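Local coordinates for histidinol-phosphatase (Listeria monocytogenes str. 4b H7858, PDB 3DCP), which probably catalyses the hydrolysis of histidinol phosphate to histidinol and phosphate in histidine biosynthesis, as a metal-dependent phosphatase of the PHP family, at residues H6-F11 against G256-G261. Residues are numbered along the deposited sequence; the frame is centred on the assembly and turned at random.
Sequences HTHTEF and GSDSHG. With FE (Fe (III) ion), chain F; ZN (zinc ion), chain D.
His6 NE2 binds an iron ion at 2.2 Å, and Asp258 OD1 reaches the same metal at 2.4 Å. His8 NE2 is a third ligand at 2.3 Å, and Glu93 adds a fourth. The carboxylate is nearly coplanar with the His8 ring, 25° apart, with OD1 at the ring edge. Asp258 CG lies over one face of the His6 ring, offset toward the rim. Asn224 holds Asp258 OD2, and Glu39 takes His8 ND1, which orients both ligands. His6 CG, anti to the backbone N (chi1 -163°), carries its ring to the iron.

His260 and His8 form an offset stack, centroids 4.3 Å apart and planes at 23°. His260 NE2 binds zinc, which His14 and His40 also ligate and which lies 4.0 Å above the His8 ring. His8 N donates to Ser259 O at 2.7 Å, and Asp258 N bonds weakly to His6 O.

His6 and His8, the HxH pair at and just after the end of strand 3-7, meet the loop after strand 253-256 at the iron. Another iron ion lies about 4 Å from the Asp258 side chain. This three-metal cluster is consistent with a PHP phosphatase centre, whose cations would probably polarise the phosphate and a water nucleophile.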
loop_
_atom_site.group_PDB
_atom_site.type_symbol
_atom_site.label_atom_id
_atom_site.label_comp_id
_atom_site.label_asym_id
_atom_site.label_seq_id
_atom_site.Cartn_x
_atom_site.Cartn_y
_atom_site.Cartn_z
ATOM N N HIS A 6 -3.826 7.986 -0.389
ATOM C CA HIS A 6 -4.081 6.580 -0.115
ATOM C C HIS A 6 -5.277 6.380 0.807
ATOM O O HIS A 6 -5.145 6.426 2.029
ATOM C CB HIS A 6 -2.807 5.965 0.486
ATOM C CG HIS A 6 -2.765 4.472 0.449
ATOM N ND1 HIS A 6 -1.584 3.763 0.506
ATOM C CD2 HIS A 6 -3.755 3.548 0.387
ATOM C CE1 HIS A 6 -1.847 2.468 0.481
ATOM N NE2 HIS A 6 -3.156 2.314 0.408
ATOM N N THR A 7 -6.454 6.174 0.218
ATOM C CA THR A 7 -7.661 5.940 1.009
ATOM C C THR A 7 -8.511 4.820 0.416
ATOM O O THR A 7 -8.402 4.495 -0.766
ATOM C CB THR A 7 -8.534 7.197 1.106
ATOM O OG1 THR A 7 -9.140 7.450 -0.167
ATOM C CG2 THR A 7 -7.686 8.405 1.530
ATOM N N HIS A 8 -9.370 4.241 1.245
ATOM C CA HIS A 8 -10.219 3.143 0.813
ATOM C C HIS A 8 -11.705 3.446 0.989
ATOM O O HIS A 8 -12.070 4.505 1.499
ATOM C CB HIS A 8 -9.800 1.869 1.542
ATOM C CG HIS A 8 -8.457 1.370 1.111
ATOM N ND1 HIS A 8 -8.278 0.594 -0.016
ATOM C CD2 HIS A 8 -7.219 1.599 1.610
ATOM C CE1 HIS A 8 -6.988 0.361 -0.188
ATOM N NE2 HIS A 8 -6.324 0.960 0.785
ATOM N N THR A 9 -12.556 2.516 0.561
ATOM C CA THR A 9 -13.999 2.734 0.587
ATOM C C THR A 9 -14.810 1.551 1.092
ATOM O O THR A 9 -14.264 0.554 1.567
ATOM C CB THR A 9 -14.520 3.051 -0.830
ATOM O OG1 THR A 9 -14.464 1.861 -1.632
ATOM C CG2 THR A 9 -13.666 4.129 -1.486
ATOM N N GLU A 10 -16.129 1.666 0.955
ATOM C CA GLU A 10 -17.047 0.613 1.363
ATOM C C GLU A 10 -16.900 -0.605 0.448
ATOM O O GLU A 10 -17.442 -1.675 0.731
ATOM C CB GLU A 10 -18.498 1.118 1.333
ATOM C CG GLU A 10 -19.032 1.489 -0.059
ATOM C CD GLU A 10 -18.729 2.930 -0.471
ATOM O OE1 GLU A 10 -17.874 3.584 0.166
ATOM O OE2 GLU A 10 -19.349 3.405 -1.447
ATOM N N PHE A 11 -16.171 -0.433 -0.651
ATOM C CA PHE A 11 -15.943 -1.517 -1.602
ATOM C C PHE A 11 -14.800 -2.422 -1.142
ATOM O O PHE A 11 -14.424 -3.361 -1.841
ATOM C CB PHE A 11 -15.638 -0.945 -2.990
ATOM C CG PHE A 11 -16.863 -0.539 -3.758
ATOM C CD1 PHE A 11 -17.542 -1.463 -4.548
ATOM C CD2 PHE A 11 -17.346 0.763 -3.687
ATOM C CE1 PHE A 11 -18.681 -1.097 -5.253
ATOM C CE2 PHE A 11 -18.487 1.143 -4.391
ATOM C CZ PHE A 11 -19.155 0.211 -5.176
ATOM N N GLY A 256 -0.067 9.352 2.940
ATOM C CA GLY A 256 -1.070 8.322 2.749
ATOM C C GLY A 256 -1.582 7.859 4.100
ATOM O O GLY A 256 -0.822 7.299 4.899
ATOM N N SER A 257 -2.862 8.113 4.363
ATOM C CA SER A 257 -3.480 7.732 5.630
ATOM C C SER A 257 -3.921 6.275 5.599
ATOM O O SER A 257 -4.159 5.663 6.640
ATOM C CB SER A 257 -4.713 8.594 5.891
ATOM O OG SER A 257 -5.763 8.246 4.997
ATOM N N ASP A 258 -4.055 5.730 4.396
ATOM C CA ASP A 258 -4.510 4.355 4.231
ATOM C C ASP A 258 -5.829 4.167 4.994
ATOM O O ASP A 258 -6.067 3.119 5.596
ATOM C CB ASP A 258 -3.463 3.380 4.770
ATOM C CG ASP A 258 -3.381 2.104 3.945
ATOM O OD1 ASP A 258 -4.404 1.711 3.354
ATOM O OD2 ASP A 258 -2.297 1.490 3.898
ATOM N N SER A 259 -6.680 5.190 4.964
ATOM C CA SER A 259 -7.957 5.156 5.673
ATOM C C SER A 259 -8.938 4.112 5.148
ATOM O O SER A 259 -9.144 3.988 3.935
ATOM C CB SER A 259 -8.631 6.539 5.632
ATOM O OG SER A 259 -7.873 7.521 6.331
ATOM N N HIS A 260 -9.536 3.363 6.071
ATOM C CA HIS A 260 -10.533 2.351 5.733
ATOM C C HIS A 260 -11.837 2.713 6.424
ATOM O O HIS A 260 -12.771 1.911 6.485
ATOM C CB HIS A 260 -10.079 0.959 6.176
ATOM C CG HIS A 260 -8.913 0.441 5.399
ATOM N ND1 HIS A 260 -7.658 1.005 5.479
ATOM C CD2 HIS A 260 -8.816 -0.561 4.495
ATOM C CE1 HIS A 260 -6.839 0.373 4.659
ATOM N NE2 HIS A 260 -7.516 -0.581 4.048
ATOM N N GLY A 261 -11.881 3.938 6.938
ATOM C CA GLY A 261 -13.056 4.437 7.626
ATOM C C GLY A 261 -12.900 5.906 7.967
ATOM O O GLY A 261 -11.805 6.463 7.862
HETATM FE FE FE F . -4.172 0.548 1.322
HETATM ZN ZN ZN D . -7.132 -2.464 2.831
HETATM O O HOH W 1 -12.461 0.779 3.709
#